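Local coordinates for protein VIN1 (Oscarella pearsei, PDB 6BFI) that binds actin filaments and may play a role in cell-cell adhesion, as a sponge member of the vinculin family, at residues K149-E154 with V211-I216; G196-Q201 with Q236-A241; I206-V211 with F229-V234; P454-V459 with D470-V475. All blocks are in the same frame, centred on the assembly; numbering follows the deposited sequence.

Contact 1: residues K149-E154 with V211-I216; sequences KVIDVE and VCCLVI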
loop_
_atom_site.group_PDB
_atom_site.type_symbol
_atom_site.label_atom_id
_atom_site.label_comp_id
_atom_site.label_asym_id
_atom_site.label_seq_id
_atom_site.Cartn_x
_atom_site.Cartn_y
_atom_site.Cartn_z
ATOM N N LYS A 149 5.632 -28.525 21.484
ATOM C CA LYS A 149 6.588 -29.395 20.807
ATOM C C LYS A 149 6.804 -30.720 21.530
ATOM O O LYS A 149 7.349 -31.652 20.930
ATOM C CB LYS A 149 7.923 -28.668 20.637
ATOM C CG LYS A 149 7.802 -27.340 19.920
ATOM C CD LYS A 149 9.159 -26.770 19.545
ATOM C CE LYS A 149 9.002 -25.480 18.753
ATOM N NZ LYS A 149 10.307 -24.948 18.280
ATOM N N VAL A 150 6.394 -30.831 22.797
ATOM C CA VAL A 150 6.581 -32.063 23.560
ATOM C C VAL A 150 5.303 -32.885 23.663
ATOM O O VAL A 150 5.295 -33.922 24.339
ATOM C CB VAL A 150 7.138 -31.762 24.967
ATOM C CG1 VAL A 150 7.953 -32.938 25.490
ATOM C CG2 VAL A 150 7.981 -30.497 24.951
ATOM N N ILE A 151 4.226 -32.461 23.011
ATOM C CA ILE A 151 2.959 -33.180 23.086
ATOM C C ILE A 151 3.038 -34.434 22.225
ATOM O O ILE A 151 3.380 -34.369 21.039
ATOM C CB ILE A 151 1.794 -32.281 22.648
ATOM C CG1 ILE A 151 1.758 -31.002 23.487
ATOM C CG2 ILE A 151 0.473 -33.030 22.758
ATOM C CD1 ILE A 151 0.625 -30.071 23.110
ATOM N N ASP A 152 2.717 -35.582 22.822
ATOM C CA ASP A 152 2.692 -36.852 22.106
ATOM C C ASP A 152 1.407 -37.643 22.285
ATOM O O ASP A 152 1.154 -38.554 21.486
ATOM C CB ASP A 152 3.874 -37.735 22.531
ATOM C CG ASP A 152 5.135 -37.448 21.737
ATOM O OD1 ASP A 152 5.404 -36.265 21.440
ATOM O OD2 ASP A 152 5.854 -38.411 21.402
ATOM N N VAL A 153 0.599 -37.347 23.300
ATOM C CA VAL A 153 -0.686 -38.000 23.510
ATOM C C VAL A 153 -1.752 -36.917 23.597
ATOM O O VAL A 153 -1.489 -35.799 24.051
ATOM C CB VAL A 153 -0.687 -38.883 24.779
ATOM C CG1 VAL A 153 -1.879 -39.835 24.773
ATOM C CG2 VAL A 153 0.617 -39.659 24.891
ATOM N N GLU A 154 -2.967 -37.255 23.156
ATOM C CA GLU A 154 -4.049 -36.277 23.119
ATOM C C GLU A 154 -4.451 -35.776 24.501
ATOM O O GLU A 154 -5.184 -34.786 24.588
ATOM C CB GLU A 154 -5.266 -36.867 22.400
ATOM C CG GLU A 154 -5.218 -36.696 20.886
ATOM C CD GLU A 154 -6.389 -37.352 20.181
ATOM O OE1 GLU A 154 -6.930 -38.345 20.716
ATOM O OE2 GLU A 154 -6.772 -36.874 19.091
ATOM N N VAL A 211 -2.129 -34.721 14.453
ATOM C CA VAL A 211 -1.499 -35.672 13.536
ATOM C C VAL A 211 -0.181 -36.180 14.111
ATOM O O VAL A 211 0.191 -37.338 13.889
ATOM C CB VAL A 211 -1.308 -35.078 12.121
ATOM C CG1 VAL A 211 -2.148 -33.830 11.918
ATOM C CG2 VAL A 211 0.167 -34.817 11.811
ATOM N N CYS A 212 0.540 -35.348 14.872
ATOM C CA CYS A 212 1.761 -35.838 15.510
ATOM C C CYS A 212 1.452 -36.930 16.529
ATOM O O CYS A 212 2.131 -37.967 16.572
ATOM C CB CYS A 212 2.513 -34.682 16.169
ATOM S SG CYS A 212 3.217 -33.483 15.007
ATOM N N CYS A 213 0.417 -36.721 17.348
ATOM C CA CYS A 213 0.030 -37.727 18.331
ATOM C C CYS A 213 -0.407 -39.022 17.663
ATOM O O CYS A 213 -0.177 -40.107 18.208
ATOM C CB CYS A 213 -1.093 -37.197 19.223
ATOM S SG CYS A 213 -0.659 -35.746 20.199
ATOM N N LEU A 214 -1.038 -38.936 16.491
ATOM C CA LEU A 214 -1.424 -40.166 15.811
ATOM C C LEU A 214 -0.236 -40.859 15.152
ATOM O O LEU A 214 -0.196 -42.093 15.111
ATOM C CB LEU A 214 -2.515 -39.889 14.776
ATOM C CG LEU A 214 -3.891 -39.494 15.326
ATOM C CD1 LEU A 214 -4.987 -39.869 14.337
ATOM C CD2 LEU A 214 -4.153 -40.129 16.686
ATOM N N VAL A 215 0.743 -40.098 14.646
ATOM C CA VAL A 215 1.877 -40.718 13.957
ATOM C C VAL A 215 3.010 -41.121 14.893
ATOM O O VAL A 215 3.984 -41.738 14.434
ATOM C CB VAL A 215 2.470 -39.805 12.863
ATOM C CG1 VAL A 215 1.403 -39.412 11.850
ATOM C CG2 VAL A 215 3.129 -38.582 13.481
ATOM N N ILE A 216 2.929 -40.793 16.185
ATOM C CA ILE A 216 3.998 -41.209 17.087
ATOM C C ILE A 216 3.946 -42.708 17.375
ATOM O O ILE A 216 4.952 -43.289 17.799
ATOM C CB ILE A 216 3.950 -40.389 18.392
ATOM C CG1 ILE A 216 5.247 -40.571 19.185
ATOM C CG2 ILE A 216 2.751 -40.784 19.235
ATOM C CD1 ILE A 216 6.497 -40.245 18.395
#
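C213 turns its SG anti to its own carbonyl carbon (chi1 -62°) and I216 turns its CG1 anti to its backbone N (chi1 -166°), which sets SG against the chain from I151 to V153 and CG1 against D152. In the all-helical vinculin-family fold this is a helix end packed on an interhelical link: the C-terminal turn of helix 185-215 lies against the loop between helix 102-145 and helix 154-178. The approach is tight at the backbone, the CA of D152 lying 4.7 Å from the CA of C213. The carbonyl O of D152 faces that turn, 3.4 Å from C213 CA in a CA-H...O contact with an angle of 132° at the hydrogen. Beside it, C213 SG touches D152 C at 3.5 Å. The same sulphur meets I151 CG2 at 3.9 Å and also borders the backbone N of V153, the N-cap residue of helix 154-178. Behind this contact the side chain of I151 runs on into that helix, where it touches L157 and F160. The side chains of D152 and I216 cross at about a right angle, and the carboxylate packs on the isoleucine's aliphatic carbons. One oxygen does the touching: D152 OD2 lies 3.2 Å from I216 CG1 and 3.6 Å from I216 CD1.

Contact 2: residues G196-Q201 with Q236-A241; sequences GTVREQ and QKLFIA
This is a buried antiparallel helix-helix contact, in which helix 185-215 and helix 224-249 run side by side within the helical bundle. The axes of the two short segments approach to 9.5 Å with 156° between their directions, and the register centres on V198 and L238. L238 reaches across with its CD2, which lies against both the backbone and the side chain of its partner helix, 3.7 Å from V198 CA and 3.7 Å from V198 CG1. The same methyl touches Q201 CB, while the side chains of V198 and L238 cross at about a right angle. One turn along, A241 CB fits against T197 CG2 at 3.8 Å and more distantly against V198 CG2. T197 CG2 is anti to its backbone N (chi1 -71° for OG1), which presents the methyl to A241. M168 and M172 of helix 154-178 also pack on V198. At the other end K237 crosses Q201: K237 CD stands above the Q201 amide, 3.4 Å from Q201 CD and 3.5 Å from Q201 OE1. The lysine chain then bends at chi3 (-74°), and its NZ is hydrogen-bonded to Y233 OH. The two helices are thus joined here by van der Waals packing alone, with the lysine contributing its methylenes to the interface and its ammonium to a polar partner on its own helix.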
loop_
_atom_site.group_PDB
_atom_site.type_symbol
_atom_site.label_atom_id
_atom_site.label_comp_id
_atom_site.label_asym_id
_atom_site.label_seq_id
_atom_site.Cartn_x
_atom_site.Cartn_y
_atom_site.Cartn_z
ATOM N N GLY A 196 -5.769 -11.468 13.047
ATOM C CA GLY A 196 -6.329 -12.449 12.132
ATOM C C GLY A 196 -5.430 -13.658 11.958
ATOM O O GLY A 196 -5.901 -14.801 11.957
ATOM N N THR A 197 -4.118 -13.424 11.828
ATOM C CA THR A 197 -3.177 -14.533 11.685
ATOM C C THR A 197 -3.265 -15.490 12.870
ATOM O O THR A 197 -3.381 -16.708 12.689
ATOM C CB THR A 197 -1.752 -14.000 11.530
ATOM O OG1 THR A 197 -1.606 -13.388 10.244
ATOM C CG2 THR A 197 -0.741 -15.133 11.664
ATOM N N VAL A 198 -3.227 -14.955 14.092
ATOM C CA VAL A 198 -3.288 -15.815 15.273
ATOM C C VAL A 198 -4.605 -16.586 15.306
ATOM O O VAL A 198 -4.628 -17.811 15.522
ATOM C CB VAL A 198 -3.086 -14.982 16.553
ATOM C CG1 VAL A 198 -3.213 -15.862 17.782
ATOM C CG2 VAL A 198 -1.732 -14.295 16.529
ATOM N N ARG A 199 -5.718 -15.888 15.063
ATOM C CA ARG A 199 -7.033 -16.517 15.154
ATOM C C ARG A 199 -7.190 -17.644 14.138
ATOM O O ARG A 199 -7.815 -18.670 14.433
ATOM C CB ARG A 199 -8.131 -15.469 14.970
ATOM C CG ARG A 199 -8.954 -15.207 16.226
ATOM C CD ARG A 199 -10.140 -14.294 15.945
ATOM N NE ARG A 199 -9.780 -12.879 15.955
ATOM C CZ ARG A 199 -9.964 -12.069 16.994
ATOM N NH1 ARG A 199 -10.505 -12.533 18.111
ATOM N NH2 ARG A 199 -9.608 -10.793 16.916
ATOM N N GLU A 200 -6.631 -17.478 12.937
ATOM C CA GLU A 200 -6.706 -18.543 11.946
ATOM C C GLU A 200 -5.675 -19.638 12.186
ATOM O O GLU A 200 -5.869 -20.762 11.710
ATOM C CB GLU A 200 -6.553 -17.981 10.527
ATOM C CG GLU A 200 -5.206 -17.356 10.211
ATOM C CD GLU A 200 -5.134 -16.822 8.789
ATOM O OE1 GLU A 200 -4.712 -17.576 7.886
ATOM O OE2 GLU A 200 -5.513 -15.651 8.573
ATOM N N GLN A 201 -4.604 -19.354 12.931
ATOM C CA GLN A 201 -3.543 -20.335 13.121
ATOM C C GLN A 201 -3.737 -21.238 14.335
ATOM O O GLN A 201 -3.115 -22.306 14.386
ATOM C CB GLN A 201 -2.183 -19.640 13.231
ATOM C CG GLN A 201 -1.645 -19.122 11.908
ATOM C CD GLN A 201 -1.625 -20.185 10.829
ATOM O OE1 GLN A 201 -0.914 -21.183 10.936
ATOM N NE2 GLN A 201 -2.409 -19.976 9.780
ATOM N N GLN A 236 5.987 -21.462 14.761
ATOM C CA GLN A 236 6.830 -20.328 14.401
ATOM C C GLN A 236 6.011 -19.201 13.786
ATOM O O GLN A 236 6.298 -18.024 14.023
ATOM C CB GLN A 236 7.944 -20.768 13.451
ATOM C CG GLN A 236 9.322 -20.837 14.100
ATOM C CD GLN A 236 9.809 -19.485 14.599
ATOM O OE1 GLN A 236 9.348 -18.439 14.145
ATOM N NE2 GLN A 236 10.748 -19.505 15.541
ATOM N N LYS A 237 4.992 -19.536 12.989
ATOM C CA LYS A 237 4.125 -18.495 12.447
ATOM C C LYS A 237 3.422 -17.735 13.569
ATOM O O LYS A 237 3.372 -16.496 13.563
ATOM C CB LYS A 237 3.111 -19.103 11.475
ATOM C CG LYS A 237 2.158 -18.077 10.881
ATOM C CD LYS A 237 1.275 -18.664 9.787
ATOM C CE LYS A 237 2.048 -18.910 8.501
ATOM N NZ LYS A 237 1.156 -19.362 7.390
ATOM N N LEU A 238 2.887 -18.465 14.554
ATOM C CA LEU A 238 2.275 -17.806 15.706
ATOM C C LEU A 238 3.294 -16.967 16.469
ATOM O O LEU A 238 3.010 -15.823 16.850
ATOM C CB LEU A 238 1.641 -18.847 16.627
ATOM C CG LEU A 238 0.274 -19.393 16.218
ATOM C CD1 LEU A 238 -0.070 -20.636 17.025
ATOM C CD2 LEU A 238 -0.793 -18.327 16.400
ATOM N N PHE A 239 4.490 -17.519 16.691
ATOM C CA PHE A 239 5.540 -16.800 17.410
ATOM C C PHE A 239 5.869 -15.479 16.727
ATOM O O PHE A 239 5.974 -14.434 17.381
ATOM C CB PHE A 239 6.785 -17.684 17.509
ATOM C CG PHE A 239 7.909 -17.075 18.299
ATOM C CD1 PHE A 239 8.030 -17.325 19.655
ATOM C CD2 PHE A 239 8.854 -16.267 17.686
ATOM C CE1 PHE A 239 9.065 -16.773 20.387
ATOM C CE2 PHE A 239 9.890 -15.710 18.412
ATOM C CZ PHE A 239 9.995 -15.962 19.764
ATOM N N ILE A 240 6.033 -15.511 15.402
ATOM C CA ILE A 240 6.401 -14.315 14.652
ATOM C C ILE A 240 5.270 -13.294 14.680
ATOM O O ILE A 240 5.503 -12.099 14.903
ATOM C CB ILE A 240 6.795 -14.701 13.214
ATOM C CG1 ILE A 240 8.183 -15.350 13.208
ATOM C CG2 ILE A 240 6.743 -13.492 12.288
ATOM C CD1 ILE A 240 8.569 -15.970 11.888
ATOM N N ALA A 241 4.029 -13.746 14.468
ATOM C CA ALA A 241 2.894 -12.828 14.538
ATOM C C ALA A 241 2.822 -12.137 15.895
ATOM O O ALA A 241 2.590 -10.924 15.971
ATOM C CB ALA A 241 1.593 -13.576 14.252
#

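Contact 3: residues I206-V211 with F229-V234; sequences ISSIRV and FGRDYV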
loop_
_atom_site.group_PDB
_atom_site.type_symbol
_atom_site.label_atom_id
_atom_site.label_comp_id
_atom_site.label_asym_id
_atom_site.label_seq_id
_atom_site.Cartn_x
_atom_site.Cartn_y
_atom_site.Cartn_z
ATOM N N ILE A 206 -3.470 -26.929 16.731
ATOM C CA ILE A 206 -3.981 -28.097 17.446
ATOM C C ILE A 206 -4.175 -29.272 16.493
ATOM O O ILE A 206 -3.978 -30.434 16.877
ATOM C CB ILE A 206 -5.278 -27.757 18.210
ATOM C CG1 ILE A 206 -6.439 -27.504 17.249
ATOM C CG2 ILE A 206 -5.060 -26.559 19.123
ATOM C CD1 ILE A 206 -7.787 -27.416 17.931
ATOM N N SER A 207 -4.521 -28.995 15.232
ATOM C CA SER A 207 -4.679 -30.070 14.258
ATOM C C SER A 207 -3.347 -30.759 13.979
ATOM O O SER A 207 -3.245 -31.992 14.048
ATOM C CB SER A 207 -5.288 -29.520 12.969
ATOM O OG SER A 207 -5.487 -30.550 12.020
ATOM N N SER A 208 -2.309 -29.973 13.676
ATOM C CA SER A 208 -0.989 -30.545 13.422
ATOM C C SER A 208 -0.497 -31.353 14.617
ATOM O O SER A 208 0.079 -32.438 14.450
ATOM C CB SER A 208 0.004 -29.434 13.077
ATOM O OG SER A 208 0.105 -28.493 14.131
ATOM N N ILE A 209 -0.724 -30.845 15.833
ATOM C CA ILE A 209 -0.387 -31.611 17.030
ATOM C C ILE A 209 -1.128 -32.942 17.032
ATOM O O ILE A 209 -0.560 -33.988 17.377
ATOM C CB ILE A 209 -0.699 -30.798 18.299
ATOM C CG1 ILE A 209 0.140 -29.525 18.346
ATOM C CG2 ILE A 209 -0.432 -31.630 19.536
ATOM C CD1 ILE A 209 -0.250 -28.606 19.473
ATOM N N ARG A 210 -2.406 -32.926 16.647
ATOM C CA ARG A 210 -3.177 -34.163 16.599
ATOM C C ARG A 210 -2.547 -35.172 15.643
ATOM O O ARG A 210 -2.413 -36.357 15.981
ATOM C CB ARG A 210 -4.621 -33.859 16.205
ATOM C CG ARG A 210 -5.613 -34.965 16.507
ATOM C CD ARG A 210 -6.931 -34.367 16.969
ATOM N NE ARG A 210 -6.802 -33.741 18.283
ATOM C CZ ARG A 210 -7.622 -32.806 18.753
ATOM N NH1 ARG A 210 -8.631 -32.370 18.012
ATOM N NH2 ARG A 210 -7.427 -32.298 19.963
ATOM N N VAL A 211 -2.129 -34.721 14.453
ATOM C CA VAL A 211 -1.499 -35.672 13.536
ATOM C C VAL A 211 -0.181 -36.180 14.111
ATOM O O VAL A 211 0.191 -37.338 13.889
ATOM C CB VAL A 211 -1.308 -35.078 12.121
ATOM C CG1 VAL A 211 -2.148 -33.830 11.918
ATOM C CG2 VAL A 211 0.167 -34.817 11.811
ATOM N N PHE A 229 7.653 -31.047 11.491
ATOM C CA PHE A 229 7.937 -29.839 10.726
ATOM C C PHE A 229 6.686 -28.991 10.557
ATOM O O PHE A 229 6.738 -27.767 10.701
ATOM C CB PHE A 229 8.529 -30.192 9.360
ATOM C CG PHE A 229 8.796 -28.992 8.488
ATOM C CD1 PHE A 229 7.834 -28.529 7.604
ATOM C CD2 PHE A 229 10.008 -28.324 8.559
ATOM C CE1 PHE A 229 8.076 -27.427 6.806
ATOM C CE2 PHE A 229 10.256 -27.221 7.762
ATOM C CZ PHE A 229 9.287 -26.772 6.886
ATOM N N GLY A 230 5.554 -29.620 10.236
ATOM C CA GLY A 230 4.318 -28.864 10.109
ATOM C C GLY A 230 3.936 -28.171 11.403
ATOM O O GLY A 230 3.694 -26.955 11.432
ATOM N N ARG A 231 3.898 -28.935 12.499
ATOM C CA ARG A 231 3.567 -28.361 13.799
ATOM C C ARG A 231 4.480 -27.186 14.135
ATOM O O ARG A 231 4.007 -26.086 14.441
ATOM C CB ARG A 231 3.659 -29.439 14.878
ATOM C CG ARG A 231 3.453 -28.924 16.289
ATOM C CD ARG A 231 3.976 -29.933 17.290
ATOM N NE ARG A 231 5.393 -30.207 17.068
ATOM C CZ ARG A 231 6.033 -31.271 17.538
ATOM N NH1 ARG A 231 5.382 -32.178 18.257
ATOM N NH2 ARG A 231 7.325 -31.432 17.282
ATOM N N ASP A 232 5.797 -27.398 14.063
ATOM C CA ASP A 232 6.739 -26.341 14.423
ATOM C C ASP A 232 6.655 -25.160 13.464
ATOM O O ASP A 232 6.977 -24.029 13.846
ATOM C CB ASP A 232 8.163 -26.895 14.463
ATOM C CG ASP A 232 8.320 -28.019 15.472
ATOM O OD1 ASP A 232 7.450 -28.146 16.358
ATOM O OD2 ASP A 232 9.314 -28.772 15.380
ATOM N N TYR A 233 6.236 -25.401 12.221
ATOM C CA TYR A 233 5.986 -24.302 11.300
ATOM C C TYR A 233 4.840 -23.435 11.799
ATOM O O TYR A 233 4.931 -22.200 11.779
ATOM C CB TYR A 233 5.685 -24.846 9.901
ATOM C CG TYR A 233 5.075 -23.830 8.959
ATOM C CD1 TYR A 233 5.874 -22.942 8.251
ATOM C CD2 TYR A 233 3.699 -23.765 8.773
ATOM C CE1 TYR A 233 5.320 -22.014 7.390
ATOM C CE2 TYR A 233 3.136 -22.843 7.914
ATOM C CZ TYR A 233 3.952 -21.967 7.225
ATOM O OH TYR A 233 3.396 -21.042 6.367
ATOM N N VAL A 234 3.753 -24.062 12.256
ATOM C CA VAL A 234 2.642 -23.271 12.779
ATOM C C VAL A 234 3.049 -22.561 14.067
ATOM O O VAL A 234 2.673 -21.403 14.303
ATOM C CB VAL A 234 1.400 -24.157 12.981
ATOM C CG1 VAL A 234 0.232 -23.326 13.487
ATOM C CG2 VAL A 234 1.035 -24.858 11.675
#
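S208 lays its hydroxyl over the backbone of R231, OG 3.5 Å from R231 CA, with S208 CB 3.8 Å from the same atom. Its chi1 of 59° sets OG between the backbone N and the carbonyl carbon, and OG is hydrogen-bonded back into its own helix, to L205 O and also to I204 O. The hydroxyl is therefore satisfied within helix 185-215 while OG also packs on helix 224-249. The small serine faces R231, with G230 beside it, consistent with segment axes that come within 8.6 Å. Beside the serine, the side chain of I209 crosses that of R231 at about a right angle, I209 CG1 lying 3.9 Å from R231 CG and 4.0 Å from R231 CD. The arginine then bends at chi3 (58°), and its NE makes a salt bridge of 3.0 Å with D232 OD1, the donor standing above the carboxylate plane. An alanine in place of R231 would probably open a gap beside I209 CG1 and leave the D232 carboxylate without its guanidinium mate. V234 CG2 reaches S208 OG more loosely, and Y471 of helix 466-493 covers both residues. Running at 159° to each other, the two segments form the antiparallel helix pairing characteristic of the helical bundles of the vinculin family.

Contact 4: residues P454-V459 with D470-V475; sequences PAARVV and DYLRTV
Segments 454-459 and 470-475 run antiparallel, their axes 8.9 Å apart at closest approach with 157° between their directions, the CA atoms of A455 and L472 being the nearest pair across the two segments. L472 carries the contact. Its CG is anti to the backbone N (chi1 171°), and its two methyls both bear on the opposing helix. CD1 reaches the backbone, 3.5 Å from A456 N, and packs on A456 CB at 3.7 Å and, less closely, on A455 CB. CD2 also borders A456 and meets V459 CG2 at 3.7 Å, where the valine and leucine side chains cross at about a right angle. With only a short link between helix 452-460 and helix 466-493, the arrangement is an alpha-alpha hairpin, and the alanines on one helix let the leucine of the other come close to the main chain. L386 and A390 of helix 381-390 also pack on A456. An alanine in place of L472 would probably open a gap beside A455 and A456 and leave V459 CG2 with little more than the remaining CB to lean on. Y471 extends the apolar surface, its CD2 4.3 Å from A455 CB, while V475 CG2 lies 3.7 Å above one face of its ring, offset toward the rim. Within its own helix, D470 O accepts bonds from T474 OG1, at 2.9 Å, and from T474 N, which approach from opposite faces of the carbonyl plane.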
loop_
_atom_site.group_PDB
_atom_site.type_symbol
_atom_site.label_atom_id
_atom_site.label_comp_id
_atom_site.label_asym_id
_atom_site.label_seq_id
_atom_site.Cartn_x
_atom_site.Cartn_y
_atom_site.Cartn_z
ATOM N N PRO A 454 5.647 -31.250 3.101
ATOM C CA PRO A 454 5.739 -32.083 4.313
ATOM C C PRO A 454 4.428 -32.741 4.709
ATOM O O PRO A 454 4.423 -33.924 5.075
ATOM C CB PRO A 454 6.224 -31.090 5.377
ATOM C CG PRO A 454 6.995 -30.088 4.609
ATOM C CD PRO A 454 6.247 -29.919 3.320
ATOM N N ALA A 455 3.310 -32.013 4.645
ATOM C CA ALA A 455 2.026 -32.593 5.031
ATOM C C ALA A 455 1.628 -33.721 4.087
ATOM O O ALA A 455 1.244 -34.815 4.525
ATOM C CB ALA A 455 0.951 -31.509 5.064
ATOM N N ALA A 456 1.720 -33.470 2.779
ATOM C CA ALA A 456 1.417 -34.512 1.804
ATOM C C ALA A 456 2.342 -35.708 1.966
ATOM O O ALA A 456 1.944 -36.841 1.676
ATOM C CB ALA A 456 1.512 -33.952 0.385
ATOM N N ARG A 457 3.572 -35.484 2.430
ATOM C CA ARG A 457 4.480 -36.595 2.680
ATOM C C ARG A 457 4.102 -37.363 3.941
ATOM O O ARG A 457 4.343 -38.572 4.015
ATOM C CB ARG A 457 5.922 -36.092 2.778
ATOM C CG ARG A 457 6.967 -37.162 2.493
ATOM C CD ARG A 457 8.384 -36.616 2.577
ATOM N NE ARG A 457 8.650 -35.591 1.573
ATOM C CZ ARG A 457 9.140 -35.842 0.363
ATOM N NH1 ARG A 457 9.414 -37.089 0.000
ATOM N NH2 ARG A 457 9.354 -34.847 -0.488
ATOM N N VAL A 458 3.512 -36.689 4.934
ATOM C CA VAL A 458 2.975 -37.406 6.084
ATOM C C VAL A 458 1.808 -38.283 5.659
ATOM O O VAL A 458 1.684 -39.432 6.106
ATOM C CB VAL A 458 2.561 -36.430 7.200
ATOM C CG1 VAL A 458 1.899 -37.191 8.350
ATOM C CG2 VAL A 458 3.762 -35.648 7.703
ATOM N N VAL A 459 0.934 -37.763 4.794
ATOM C CA VAL A 459 -0.167 -38.590 4.308
ATOM C C VAL A 459 0.362 -39.758 3.486
ATOM O O VAL A 459 -0.114 -40.892 3.617
ATOM C CB VAL A 459 -1.169 -37.742 3.507
ATOM C CG1 VAL A 459 -2.159 -38.641 2.777
ATOM C CG2 VAL A 459 -1.902 -36.801 4.433
ATOM N N ASP A 470 -6.987 -34.881 6.897
ATOM C CA ASP A 470 -7.694 -33.625 7.120
ATOM C C ASP A 470 -6.721 -32.460 7.241
ATOM O O ASP A 470 -7.009 -31.350 6.777
ATOM C CB ASP A 470 -8.565 -33.727 8.373
ATOM C CG ASP A 470 -9.419 -34.983 8.390
ATOM O OD1 ASP A 470 -9.549 -35.630 7.329
ATOM O OD2 ASP A 470 -9.959 -35.323 9.464
ATOM N N TYR A 471 -5.557 -32.693 7.855
ATOM C CA TYR A 471 -4.569 -31.627 7.954
ATOM C C TYR A 471 -4.008 -31.268 6.584
ATOM O O TYR A 471 -3.837 -30.083 6.269
ATOM C CB TYR A 471 -3.444 -32.023 8.909
ATOM C CG TYR A 471 -2.498 -30.882 9.202
ATOM C CD1 TYR A 471 -2.897 -29.814 9.994
ATOM C CD2 TYR A 471 -1.212 -30.866 8.680
ATOM C CE1 TYR A 471 -2.041 -28.764 10.262
ATOM C CE2 TYR A 471 -0.348 -29.823 8.943
ATOM C CZ TYR A 471 -0.768 -28.771 9.732
ATOM O OH TYR A 471 0.086 -27.724 9.998
ATOM N N LEU A 472 -3.722 -32.277 5.754
ATOM C CA LEU A 472 -3.269 -32.008 4.393
ATOM C C LEU A 472 -4.309 -31.215 3.616
ATOM O O LEU A 472 -3.965 -30.287 2.874
ATOM C CB LEU A 472 -2.946 -33.316 3.671
ATOM C CG LEU A 472 -2.671 -33.220 2.164
ATOM C CD1 LEU A 472 -1.498 -32.289 1.875
ATOM C CD2 LEU A 472 -2.426 -34.595 1.561
ATOM N N ARG A 473 -5.590 -31.561 3.774
ATOM C CA ARG A 473 -6.635 -30.802 3.094
ATOM C C ARG A 473 -6.683 -29.363 3.595
ATOM O O ARG A 473 -6.858 -28.426 2.805
ATOM C CB ARG A 473 -7.988 -31.486 3.281
ATOM C CG ARG A 473 -9.160 -30.713 2.702
ATOM C CD ARG A 473 -10.409 -31.574 2.663
ATOM N NE ARG A 473 -10.558 -32.366 3.880
ATOM C CZ ARG A 473 -11.555 -33.217 4.103
ATOM N NH1 ARG A 473 -12.501 -33.387 3.189
ATOM N NH2 ARG A 473 -11.607 -33.896 5.241
ATOM N N THR A 474 -6.513 -29.165 4.904
ATOM C CA THR A 474 -6.532 -27.815 5.460
ATOM C C THR A 474 -5.390 -26.972 4.901
ATOM O O THR A 474 -5.593 -25.824 4.481
ATOM C CB THR A 474 -6.455 -27.877 6.985
ATOM O OG1 THR A 474 -7.584 -28.596 7.496
ATOM C CG2 THR A 474 -6.452 -26.478 7.564
ATOM N N VAL A 475 -4.175 -27.527 4.893
ATOM C CA VAL A 475 -3.035 -26.812 4.327
ATOM C C VAL A 475 -3.273 -26.523 2.852
ATOM O O VAL A 475 -2.930 -25.443 2.349
ATOM C CB VAL A 475 -1.737 -27.612 4.547
ATOM C CG1 VAL A 475 -0.560 -26.907 3.892
ATOM C CG2 VAL A 475 -1.482 -27.803 6.032
#

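How the contacts relate
From the N terminus, contact 1 opens in the loop at 149-154 and closes at 211-216, bringing the end of helix 185-215 back to the start of helix 154-178. Contacts 2 and 3 open within that span and close beyond it, so contact 1 crosses both. Contact 3 is nested inside the loop closed by contact 2, and the pair joins helix 185-215 to helix 224-249 at two levels whose centres are 13 Å apart. V211 belongs to contacts 1 and 3. Contact 4 follows in series, a local hairpin more than 200 residues later, yet Y471 brings it against S207, S208, V211 and V234.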